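Local coordinates for protein AAC3-I (Uncultured bacterium, PDB 5HMN) that probably transfers an acetyl group from acetyl-coenzyme A to aminoglycoside antibiotics, as a GNAT-fold acetyltransferase linked to antibiotic resistance, at residues S82-Y87 and R115-I120. Numbering follows the deposited sequence.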
ATOM      1  N   SER C  82      -1.997  -6.148 -11.160  1.00 42.59           N
ATOM      2  CA  SER C  82      -2.054  -5.921  -9.725  1.00 43.90           C
ATOM      3  C   SER C  82      -0.719  -6.234  -9.064  1.00 42.75           C
ATOM      4  O   SER C  82       0.065  -7.042  -9.563  1.00 45.75           O
ATOM      5  CB  SER C  82      -3.171  -6.758  -9.093  1.00 40.92           C
ATOM      6  OG  SER C  82      -2.904  -8.145  -9.196  1.00 51.33           O
ATOM      7  N   GLU C  83      -0.462  -5.573  -7.942  1.00 30.86           N
ATOM      8  CA  GLU C  83       0.712  -5.851  -7.130  1.00 33.41           C
ATOM      9  C   GLU C  83       0.299  -6.123  -5.693  1.00 37.69           C
ATOM     10  O   GLU C  83      -0.705  -5.587  -5.218  1.00 38.05           O
ATOM     11  CB  GLU C  83       1.694  -4.682  -7.159  1.00 35.14           C
ATOM     12  CG  GLU C  83       1.653  -3.851  -8.417  1.00 45.57           C
ATOM     13  CD  GLU C  83       2.432  -2.560  -8.265  1.00 60.66           C
ATOM     14  OE1 GLU C  83       2.700  -2.157  -7.114  1.00 58.22           O
ATOM     15  OE2 GLU C  83       2.775  -1.948  -9.298  1.00 56.04           O
ATOM     16  N   ILE C  84       1.084  -6.941  -5.004  1.00 32.19           N
ATOM     17  CA  ILE C  84       0.797  -7.265  -3.611  1.00 27.20           C
ATOM     18  C   ILE C  84       1.783  -6.541  -2.702  1.00 32.87           C
ATOM     19  O   ILE C  84       3.000  -6.676  -2.840  1.00 34.27           O
ATOM     20  CB  ILE C  84       0.851  -8.781  -3.354  1.00 30.23           C
ATOM     21  CG1 ILE C  84      -0.164  -9.507  -4.236  1.00 38.37           C
ATOM     22  CG2 ILE C  84       0.590  -9.088  -1.885  1.00 30.17           C
ATOM     23  CD1 ILE C  84      -0.158 -11.005  -4.052  1.00 55.11           C
ATOM     24  N   TYR C  85       1.244  -5.746  -1.788  1.00 24.74           N
ATOM     25  CA  TYR C  85       2.061  -5.015  -0.834  1.00 30.35           C
ATOM     26  C   TYR C  85       2.112  -5.740   0.509  1.00 29.37           C
ATOM     27  O   TYR C  85       1.109  -5.835   1.211  1.00 26.91           O
ATOM     28  CB  TYR C  85       1.514  -3.596  -0.662  1.00 29.94           C
ATOM     29  CG  TYR C  85       2.227  -2.761   0.377  1.00 36.60           C
ATOM     30  CD1 TYR C  85       3.612  -2.705   0.424  1.00 43.57           C
ATOM     31  CD2 TYR C  85       1.511  -2.006   1.291  1.00 45.56           C
ATOM     32  CE1 TYR C  85       4.264  -1.934   1.367  1.00 45.80           C
ATOM     33  CE2 TYR C  85       2.152  -1.232   2.237  1.00 50.09           C
ATOM     34  CZ  TYR C  85       3.530  -1.199   2.271  1.00 60.54           C
ATOM     35  OH  TYR C  85       4.179  -0.426   3.212  1.00 53.60           O
ATOM     36  N   ILE C  86       3.284  -6.255   0.859  1.00 29.20           N
ATOM     37  CA  ILE C  86       3.496  -6.805   2.191  1.00 32.42           C
ATOM     38  C   ILE C  86       3.555  -5.673   3.210  1.00 32.78           C
ATOM     39  O   ILE C  86       4.470  -4.844   3.183  1.00 31.76           O
ATOM     40  CB  ILE C  86       4.790  -7.633   2.268  1.00 26.95           C
ATOM     41  CG1 ILE C  86       4.725  -8.811   1.293  1.00 31.75           C
ATOM     42  CG2 ILE C  86       5.015  -8.127   3.686  1.00 31.15           C
ATOM     43  CD1 ILE C  86       5.947  -9.723   1.340  1.00 34.18           C
ATOM     44  N   TYR C  87       2.571  -5.622   4.100  1.00 30.20           N
ATOM     45  CA  TYR C  87       2.567  -4.593   5.124  1.00 29.75           C
ATOM     46  C   TYR C  87       3.395  -5.019   6.330  1.00 36.90           C
ATOM     47  O   TYR C  87       4.335  -4.327   6.701  1.00 34.20           O
ATOM     48  CB  TYR C  87       1.144  -4.247   5.564  1.00 30.19           C
ATOM     49  CG  TYR C  87       1.090  -2.962   6.364  1.00 27.29           C
ATOM     50  CD1 TYR C  87       0.849  -1.742   5.742  1.00 36.50           C
ATOM     51  CD2 TYR C  87       1.318  -2.963   7.737  1.00 33.63           C
ATOM     52  CE1 TYR C  87       0.817  -0.561   6.474  1.00 46.65           C
ATOM     53  CE2 TYR C  87       1.287  -1.796   8.471  1.00 36.61           C
ATOM     54  CZ  TYR C  87       1.037  -0.597   7.840  1.00 38.34           C
ATOM     55  OH  TYR C  87       1.013   0.566   8.580  1.00 51.97           O
ATOM     56  N   ARG C 115      -3.770 -15.007  -8.435  1.00 62.77           N
ATOM     57  CA  ARG C 115      -4.548 -13.770  -8.502  1.00 49.32           C
ATOM     58  C   ARG C 115      -4.189 -12.951  -9.734  1.00 59.54           C
ATOM     59  O   ARG C 115      -4.901 -12.014 -10.096  1.00 66.13           O
ATOM     60  CB  ARG C 115      -4.336 -12.926  -7.242  1.00 42.99           C
ATOM     61  CG  ARG C 115      -5.032 -13.468  -6.003  1.00 60.35           C
ATOM     62  CD  ARG C 115      -4.848 -12.538  -4.812  1.00 48.38           C
ATOM     63  NE  ARG C 115      -5.581 -13.006  -3.638  1.00 57.19           N
ATOM     64  CZ  ARG C 115      -6.441 -12.262  -2.954  1.00 49.47           C
ATOM     65  NH1 ARG C 115      -6.670 -11.010  -3.322  1.00 50.78           N
ATOM     66  NH2 ARG C 115      -7.069 -12.764  -1.900  1.00 50.87           N
ATOM     67  N   GLY C 116      -3.081 -13.306 -10.376  1.00 60.64           N
ATOM     68  CA  GLY C 116      -2.651 -12.617 -11.579  1.00 52.46           C
ATOM     69  C   GLY C 116      -1.713 -11.455 -11.302  1.00 50.82           C
ATOM     70  O   GLY C 116      -1.355 -10.711 -12.214  1.00 50.74           O
ATOM     71  N   ALA C 117      -1.322 -11.296 -10.042  1.00 40.00           N
ATOM     72  CA  ALA C 117      -0.374 -10.255  -9.659  1.00 39.51           C
ATOM     73  C   ALA C 117       0.976 -10.514 -10.313  1.00 41.47           C
ATOM     74  O   ALA C 117       1.397 -11.663 -10.431  1.00 50.96           O
ATOM     75  CB  ALA C 117      -0.232 -10.191  -8.151  1.00 48.30           C
ATOM     76  N   TYR C 118       1.652  -9.451 -10.738  1.00 42.03           N
ATOM     77  CA  TYR C 118       2.906  -9.604 -11.467  1.00 47.86           C
ATOM     78  C   TYR C 118       4.115  -9.333 -10.576  1.00 44.63           C
ATOM     79  O   TYR C 118       5.246  -9.626 -10.958  1.00 51.97           O
ATOM     80  CB  TYR C 118       2.936  -8.685 -12.697  1.00 56.61           C
ATOM     81  CG  TYR C 118       3.215  -7.228 -12.391  1.00 50.07           C
ATOM     82  CD1 TYR C 118       4.491  -6.698 -12.540  1.00 58.15           C
ATOM     83  CD2 TYR C 118       2.202  -6.382 -11.961  1.00 45.05           C
ATOM     84  CE1 TYR C 118       4.751  -5.365 -12.263  1.00 52.01           C
ATOM     85  CE2 TYR C 118       2.452  -5.051 -11.681  1.00 48.80           C
ATOM     86  CZ  TYR C 118       3.727  -4.550 -11.832  1.00 47.09           C
ATOM     87  OH  TYR C 118       3.975  -3.230 -11.550  1.00 47.10           O
ATOM     88  N   VAL C 119       3.876  -8.787  -9.386  1.00 36.60           N
ATOM     89  CA  VAL C 119       4.979  -8.465  -8.487  1.00 30.23           C
ATOM     90  C   VAL C 119       4.519  -8.323  -7.034  1.00 38.93           C
ATOM     91  O   VAL C 119       3.372  -7.971  -6.748  1.00 30.79           O
ATOM     92  CB  VAL C 119       5.706  -7.164  -8.938  1.00 37.41           C
ATOM     93  CG1 VAL C 119       4.847  -5.944  -8.669  1.00 35.59           C
ATOM     94  CG2 VAL C 119       7.070  -7.027  -8.268  1.00 37.70           C
ATOM     95  N   ILE C 120       5.424  -8.637  -6.118  1.00 33.72           N
ATOM     96  CA  ILE C 120       5.207  -8.397  -4.703  1.00 28.51           C
ATOM     97  C   ILE C 120       6.249  -7.396  -4.229  1.00 34.92           C
ATOM     98  O   ILE C 120       7.430  -7.536  -4.542  1.00 35.54           O
ATOM     99  CB  ILE C 120       5.306  -9.701  -3.888  1.00 35.92           C
ATOM    100  CG1 ILE C 120       4.222 -10.686  -4.329  1.00 28.10           C
ATOM    101  CG2 ILE C 120       5.202  -9.410  -2.395  1.00 36.95           C
ATOM    102  CD1 ILE C 120       4.352 -12.066  -3.689  1.00 40.48           C
TER
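The Y118 ring meets E83 obliquely, its CE2 3.6 Å from E83 CG, while its CD2 lies 3.3 Å from S82 O; V119 CG1 sits off-centre over one face and also touches E83 CB at 3.7 Å. Here helix 100-115 of a GNAT-fold beta-alpha-beta crossover turns into strand 119-124, parallel to strand 82-91. Y118 CG stands between its backbone N and carbonyl carbon (chi1 77°), and the ring extends in the same direction as E83, its plane 74° from the carboxylate. Tyrosine suits this site because CE2 rests against CG while the hydroxyl donates to E83 OE2 (2.9 Å) from above the carboxylate plane; OE2 has a further, weak bond to Y87 OH of the second subunit. The other face of the sheet is apolar: I84 CB meets I120 CG1, I86 CG1 meets I120 CG2, and all three isoleucines pack on L108 of the helix. G116, with positive phi, is C-prime of the Schellman motif ending that helix; a CB there would press on R115 O. Two backbone bonds fix the register: Y118 N to S82 O, and I84 N to V119 O. The A117 methyl, with nothing beyond CB, meets I84 CG1 at 4.0 Å and S82 OG at 3.5 Å, a hydroxyl hydrogen-bonded to E73, which also salt-bridges R115 NH1.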